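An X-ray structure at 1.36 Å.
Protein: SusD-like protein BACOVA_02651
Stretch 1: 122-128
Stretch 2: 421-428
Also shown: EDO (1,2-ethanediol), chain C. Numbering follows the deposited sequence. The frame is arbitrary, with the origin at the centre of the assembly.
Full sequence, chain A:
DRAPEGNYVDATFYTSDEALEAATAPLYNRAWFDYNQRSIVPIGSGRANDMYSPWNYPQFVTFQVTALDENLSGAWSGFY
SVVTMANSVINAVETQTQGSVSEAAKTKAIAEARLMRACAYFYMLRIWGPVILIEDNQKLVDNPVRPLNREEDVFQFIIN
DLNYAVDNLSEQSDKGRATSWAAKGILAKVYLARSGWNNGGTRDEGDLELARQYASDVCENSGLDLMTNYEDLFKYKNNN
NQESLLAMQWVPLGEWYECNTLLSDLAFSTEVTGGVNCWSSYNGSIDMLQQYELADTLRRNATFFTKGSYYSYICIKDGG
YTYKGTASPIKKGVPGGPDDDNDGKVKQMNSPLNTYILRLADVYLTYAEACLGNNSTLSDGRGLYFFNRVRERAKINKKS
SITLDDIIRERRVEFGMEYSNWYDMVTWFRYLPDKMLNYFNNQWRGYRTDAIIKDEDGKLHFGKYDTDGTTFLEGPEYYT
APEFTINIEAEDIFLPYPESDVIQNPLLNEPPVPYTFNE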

ATOM      1  N   PHE A 122      -5.642   4.811   9.575  1.00  8.16           N
ATOM      2  CA  PHE A 122      -5.664   3.361   9.368  1.00  7.48           C
ATOM      3  C   PHE A 122      -4.274   2.833   9.035  1.00  9.93           C
ATOM      4  O   PHE A 122      -3.893   1.741   9.497  1.00  9.37           O
ATOM      5  CB  PHE A 122      -6.698   2.997   8.297  1.00  7.88           C
ATOM      6  CG  PHE A 122      -6.997   1.504   8.158  1.00  8.24           C
ATOM      7  CD1 PHE A 122      -7.111   0.650   9.249  1.00  8.37           C
ATOM      8  CD2 PHE A 122      -7.231   0.982   6.909  1.00  8.80           C
ATOM      9  CE1 PHE A 122      -7.416  -0.690   9.059  1.00  7.25           C
ATOM     10  CE2 PHE A 122      -7.538  -0.360   6.727  1.00  9.01           C
ATOM     11  CZ  PHE A 122      -7.630  -1.178   7.794  1.00  8.68           C
ATOM     12  N   TYR A 123      -3.473   3.579   8.273  1.00  7.94           N
ATOM     13  CA  TYR A 123      -2.075   3.203   8.101  1.00  7.79           C
ATOM     14  C   TYR A 123      -1.335   3.239   9.445  1.00  8.76           C
ATOM     15  O   TYR A 123      -0.631   2.287   9.818  1.00  8.70           O
ATOM     16  CB  TYR A 123      -1.373   4.128   7.116  1.00  8.73           C
ATOM     17  CG  TYR A 123      -1.713   3.930   5.646  1.00  8.33           C
ATOM     18  CD1 TYR A 123      -1.626   2.688   5.035  1.00  9.04           C
ATOM     19  CD2 TYR A 123      -2.082   5.020   4.860  1.00  9.37           C
ATOM     20  CE1 TYR A 123      -1.909   2.539   3.706  1.00  9.54           C
ATOM     21  CE2 TYR A 123      -2.363   4.881   3.515  1.00 10.62           C
ATOM     22  CZ  TYR A 123      -2.268   3.631   2.936  1.00 10.46           C
ATOM     23  OH  TYR A 123      -2.547   3.448   1.587  1.00 13.30           O
ATOM     24  N   MET A 124      -1.475   4.337  10.186  1.00  8.12           N
ATOM     25  CA  MET A 124      -0.756   4.475  11.461  1.00  9.33           C
ATOM     26  C   MET A 124      -1.094   3.379  12.462  1.00  8.18           C
ATOM     27  O   MET A 124      -0.223   2.898  13.200  1.00  8.94           O
ATOM     28  CB  MET A 124      -1.023   5.829  12.094  1.00 10.40           C
ATOM     29  CG  MET A 124      -0.341   6.961  11.343  1.00 10.06           C
ATOM     30  SD  MET A 124      -0.109   8.456  12.317  1.00 15.62           S
ATOM     31  CE  MET A 124      -1.655   9.219  12.007  1.00 18.52           C
ATOM     32  N   LEU A 125      -2.358   2.963  12.472  1.00  8.65           N
ATOM     33  CA  LEU A 125      -2.841   1.920  13.369  1.00  8.76           C
ATOM     34  C   LEU A 125      -2.097   0.599  13.129  1.00  9.90           C
ATOM     35  O   LEU A 125      -1.928  -0.194  14.056  1.00 10.71           O
ATOM     36  CB  LEU A 125      -4.334   1.741  13.145  1.00  7.89           C
ATOM     37  CG  LEU A 125      -5.071   0.673  13.960  1.00  9.72           C
ATOM     38  CD1 LEU A 125      -4.945   0.914  15.464  1.00 10.17           C
ATOM     39  CD2 LEU A 125      -6.522   0.645  13.577  1.00 12.17           C
ATOM     40  N   ARG A 126      -1.668   0.371  11.891  1.00 10.00           N
ATOM     41  CA  ARG A 126      -0.997  -0.861  11.493  1.00 12.73           C
ATOM     42  C   ARG A 126       0.521  -0.642  11.314  1.00 15.13           C
ATOM     43  O   ARG A 126       1.160  -1.414  10.572  1.00 20.75           O
ATOM     44  CB  ARG A 126      -1.659  -1.408  10.183  1.00 15.19           C
ATOM     45  CG  ARG A 126      -3.258  -1.699  10.248  1.00 14.73           C
ATOM     46  CD  ARG A 126      -3.952  -1.956   8.846  1.00 18.28           C
ATOM     47  NE  ARG A 126      -3.960  -0.773   8.005  1.00 12.34           N
ATOM     48  CZ  ARG A 126      -4.168  -0.772   6.708  1.00 10.98           C
ATOM     49  NH1 ARG A 126      -4.368  -1.919   6.055  1.00 16.21           N
ATOM     50  NH2 ARG A 126      -4.096   0.362   6.030  1.00 16.71           N
ATOM     51  N   ILE A 127       1.070   0.424  11.930  1.00 10.04           N
ATOM     52  CA  ILE A 127       2.511   0.696  12.060  1.00 10.59           C
ATOM     53  C   ILE A 127       2.889   0.827  13.535  1.00 12.05           C
ATOM     54  O   ILE A 127       3.740   0.085  14.032  1.00 11.65           O
ATOM     55  CB  ILE A 127       2.944   2.011  11.325  1.00 10.61           C
ATOM     56  CG1 ILE A 127       2.730   1.882   9.830  1.00 10.62           C
ATOM     57  CG2 ILE A 127       4.426   2.362  11.633  1.00 12.82           C
ATOM     58  CD1 ILE A 127       2.745   3.225   9.080  1.00 11.57           C
ATOM     59  N   TRP A 128       2.234   1.750  14.235  1.00 11.30           N
ATOM     60  CA  TRP A 128       2.497   2.029  15.648  1.00  9.95           C
ATOM     61  C   TRP A 128       1.434   1.470  16.602  1.00 11.93           C
ATOM     62  O   TRP A 128       1.748   1.179  17.758  1.00 13.25           O
ATOM     63  CB  TRP A 128       2.609   3.545  15.895  1.00 10.62           C
ATOM     64  CG  TRP A 128       3.828   4.139  15.262  1.00 11.16           C
ATOM     65  CD1 TRP A 128       5.102   4.047  15.732  1.00 13.55           C
ATOM     66  CD2 TRP A 128       3.900   4.877  14.037  1.00 10.62           C
ATOM     67  NE1 TRP A 128       5.974   4.678  14.871  1.00 11.73           N
ATOM     68  CE2 TRP A 128       5.258   5.210  13.830  1.00 11.47           C
ATOM     69  CE3 TRP A 128       2.954   5.292  13.094  1.00 11.94           C
ATOM     70  CZ2 TRP A 128       5.692   5.911  12.712  1.00 12.07           C
ATOM     71  CZ3 TRP A 128       3.386   6.010  11.997  1.00 11.41           C
ATOM     72  CH2 TRP A 128       4.745   6.313  11.814  1.00 12.67           C
ATOM     73  N   ASN A 421       1.270  -4.595   1.387  1.00  8.18           N
ATOM     74  CA  ASN A 421       1.291  -5.922   1.974  1.00  7.69           C
ATOM     75  C   ASN A 421       1.636  -5.913   3.452  1.00  9.53           C
ATOM     76  O   ASN A 421       1.096  -6.719   4.194  1.00  8.93           O
ATOM     77  CB  ASN A 421       2.224  -6.867   1.202  1.00  7.71           C
ATOM     78  CG  ASN A 421       1.646  -7.330  -0.125  1.00  8.80           C
ATOM     79  OD1 ASN A 421       0.426  -7.352  -0.325  1.00 10.05           O
ATOM     80  ND2 ASN A 421       2.525  -7.719  -1.026  1.00  9.24           N
ATOM     81  N   TRP A 422       2.507  -5.018   3.907  1.00  8.40           N
ATOM     82  CA  TRP A 422       2.877  -5.049   5.322  1.00  8.21           C
ATOM     83  C   TRP A 422       1.676  -4.748   6.212  1.00  7.16           C
ATOM     84  O   TRP A 422       1.487  -5.368   7.254  1.00  8.46           O
ATOM     85  CB  TRP A 422       4.028  -4.107   5.664  1.00  8.11           C
ATOM     86  CG  TRP A 422       4.283  -4.107   7.157  1.00  8.77           C
ATOM     87  CD1 TRP A 422       4.213  -3.041   8.007  1.00  9.17           C
ATOM     88  CD2 TRP A 422       4.619  -5.246   7.967  1.00  8.92           C
ATOM     89  NE1 TRP A 422       4.485  -3.439   9.302  1.00  9.17           N
ATOM     90  CE2 TRP A 422       4.736  -4.790   9.297  1.00  9.20           C
ATOM     91  CE3 TRP A 422       4.826  -6.603   7.700  1.00  8.87           C
ATOM     92  CZ2 TRP A 422       5.037  -5.649  10.345  1.00  9.45           C
ATOM     93  CZ3 TRP A 422       5.120  -7.448   8.738  1.00  9.82           C
ATOM     94  CH2 TRP A 422       5.245  -6.970  10.044  1.00  8.89           C
ATOM     95  N   TYR A 423       0.871  -3.766   5.817  1.00  7.65           N
ATOM     96  CA  TYR A 423      -0.282  -3.385   6.629  1.00  8.38           C
ATOM     97  C   TYR A 423      -1.244  -4.552   6.777  1.00  8.94           C
ATOM     98  O   TYR A 423      -1.816  -4.757   7.851  1.00  8.85           O
ATOM     99  CB  TYR A 423      -0.988  -2.163   6.016  1.00  9.27           C
ATOM    100  CG  TYR A 423      -0.089  -0.944   5.902  1.00  8.93           C
ATOM    101  CD1 TYR A 423       0.232  -0.228   7.032  1.00 14.43           C
ATOM    102  CD2 TYR A 423       0.377  -0.473   4.674  1.00  8.97           C
ATOM    103  CE1 TYR A 423       1.023   0.900   6.965  1.00 18.20           C
ATOM    104  CE2 TYR A 423       1.217   0.631   4.602  1.00  9.07           C
ATOM    105  CZ  TYR A 423       1.517   1.310   5.761  1.00 14.57           C
ATOM    106  OH  TYR A 423       2.299   2.450   5.787  1.00 17.60           O
ATOM    107  N   ASP A 424      -1.426  -5.321   5.708  1.00  9.00           N
ATOM    108  CA  ASP A 424      -2.263  -6.510   5.765  1.00  8.52           C
ATOM    109  C   ASP A 424      -1.653  -7.562   6.698  1.00  9.72           C
ATOM    110  O   ASP A 424      -2.381  -8.232   7.428  1.00  8.98           O
ATOM    111  CB  ASP A 424      -2.453  -7.120   4.384  1.00 10.77           C
ATOM    112  CG  ASP A 424      -3.236  -6.249   3.460  1.00 20.29           C
ATOM    113  OD1 ASP A 424      -3.933  -5.353   3.943  1.00 20.16           O
ATOM    114  OD2 ASP A 424      -3.163  -6.517   2.240  1.00 20.14           O
ATOM    115  N   MET A 425      -0.333  -7.712   6.683  1.00  9.15           N
ATOM    116  CA  MET A 425       0.331  -8.668   7.563  1.00  8.30           C
ATOM    117  C   MET A 425       0.182  -8.281   9.038  1.00  9.17           C
ATOM    118  O   MET A 425       0.038  -9.165   9.881  1.00  8.81           O
ATOM    119  CB  MET A 425       1.800  -8.846   7.190  1.00  9.02           C
ATOM    120  CG  MET A 425       1.981  -9.614   5.916  1.00  9.05           C
ATOM    121  SD  MET A 425       3.692  -9.676   5.407  1.00 10.14           S
ATOM    122  CE  MET A 425       3.552 -10.707   3.940  1.00 11.05           C
ATOM    123  N   VAL A 426       0.207  -6.987   9.362  1.00  7.93           N
ATOM    124  CA  VAL A 426      -0.019  -6.567  10.745  1.00  7.68           C
ATOM    125  C   VAL A 426      -1.445  -6.905  11.183  1.00  9.15           C
ATOM    126  O   VAL A 426      -1.658  -7.401  12.300  1.00  9.12           O
ATOM    127  CB  VAL A 426       0.288  -5.063  10.951  1.00  7.68           C
ATOM    128  CG1 VAL A 426      -0.048  -4.636  12.361  1.00  9.43           C
ATOM    129  CG2 VAL A 426       1.760  -4.793  10.636  1.00  8.95           C
ATOM    130  N   THR A 427      -2.421  -6.638  10.312  1.00  8.13           N
ATOM    131  CA  THR A 427      -3.801  -7.018  10.600  1.00  8.25           C
ATOM    132  C   THR A 427      -3.911  -8.518  10.904  1.00  9.30           C
ATOM    133  O   THR A 427      -4.544  -8.919  11.877  1.00  9.41           O
ATOM    134  CB  THR A 427      -4.738  -6.633   9.453  1.00  8.83           C
ATOM    135  OG1 THR A 427      -4.799  -5.210   9.375  1.00 10.92           O
ATOM    136  CG2 THR A 427      -6.142  -7.161   9.671  1.00 10.74           C
ATOM    137  N   TRP A 428      -3.300  -9.347  10.068  1.00  7.85           N
ATOM    138  CA  TRP A 428      -3.326 -10.783  10.303  1.00  8.74           C
ATOM    139  C   TRP A 428      -2.613 -11.159  11.609  1.00  9.87           C
ATOM    140  O   TRP A 428      -3.072 -12.059  12.320  1.00 10.56           O
ATOM    141  CB  TRP A 428      -2.737 -11.549   9.102  1.00  9.28           C
ATOM    142  CG  TRP A 428      -3.594 -11.526   7.880  1.00  8.59           C
ATOM    143  CD1 TRP A 428      -4.968 -11.647   7.811  1.00  9.61           C
ATOM    144  CD2 TRP A 428      -3.148 -11.394   6.528  1.00  8.67           C
ATOM    145  NE1 TRP A 428      -5.386 -11.583   6.502  1.00  9.76           N
ATOM    146  CE2 TRP A 428      -4.289 -11.423   5.699  1.00  8.56           C
ATOM    147  CE3 TRP A 428      -1.886 -11.236   5.938  1.00  8.80           C
ATOM    148  CZ2 TRP A 428      -4.198 -11.304   4.316  1.00 10.10           C
ATOM    149  CZ3 TRP A 428      -1.797 -11.102   4.578  1.00  9.10           C
ATOM    150  CH2 TRP A 428      -2.948 -11.133   3.778  1.00  9.59           C
TER
HETATM  151  C1  EDO C 602      -6.412   1.674   3.488  1.00 19.77           C
HETATM  152  O1  EDO C 602      -5.602   0.503   3.417  1.00 23.84           O
HETATM  153  C2  EDO C 602      -5.549   2.919   3.644  1.00 21.04           C
HETATM  154  O2  EDO C 602      -5.235   3.163   5.016  1.00 15.39           O
HETATM  155  O   HOH W   1      -5.790  -4.831   6.769  1.00 18.26           O
HETATM  156  O   HOH W   2       4.578  -2.265  11.928  1.00 11.32           O

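Arg 126, just past the end of one helix, and Tyr 423, on a second helix nearly 300 residues later, form the centre of this contact, which buries 385 Å² over both sides; they are covered most (117 and 121 Å²). Their CA atoms lie 5.5 Å apart, and both CA-to-CB bonds point toward the other stretch. No direct hydrogen bond crosses the interface, so packing and bridging waters join the stretches. Arginine suits its place by pairing an aliphatic stem for packing with a polar end for water and ethanediol. Its NE donates to Phe 122 O (2.9 Å), which helps hold the guanidinium with one face over Tyr 423 CB (3.4 Å from NH1); CD lies 3.4 Å from Thr 427 OG1. Asp 424 OD1 is 4.1 Å from Arg 126 NH1, too far for a salt bridge, but water 1 links both weakly and also bonds Thr 427 OG1 (2.8 Å). The other terminal nitrogen, NH2, donates to ethanediol O1 (3.0 Å). Tyr 423 offers a broad ring: Tyr 123 CD1 lies over one face, 3.5 Å from CZ, ring planes at 49°, while Ile 127 CG1 meets its edge at CE1 (3.5 Å). Val 426 CG2 packs 3.4 Å from Arg 126 O, a buried carbonyl without a hydrogen-bond partner; a methyl offers contact but no proton. Water 2 bridges Trp 422 NE1 (2.9 Å) to Ile 127 O (3.3 Å).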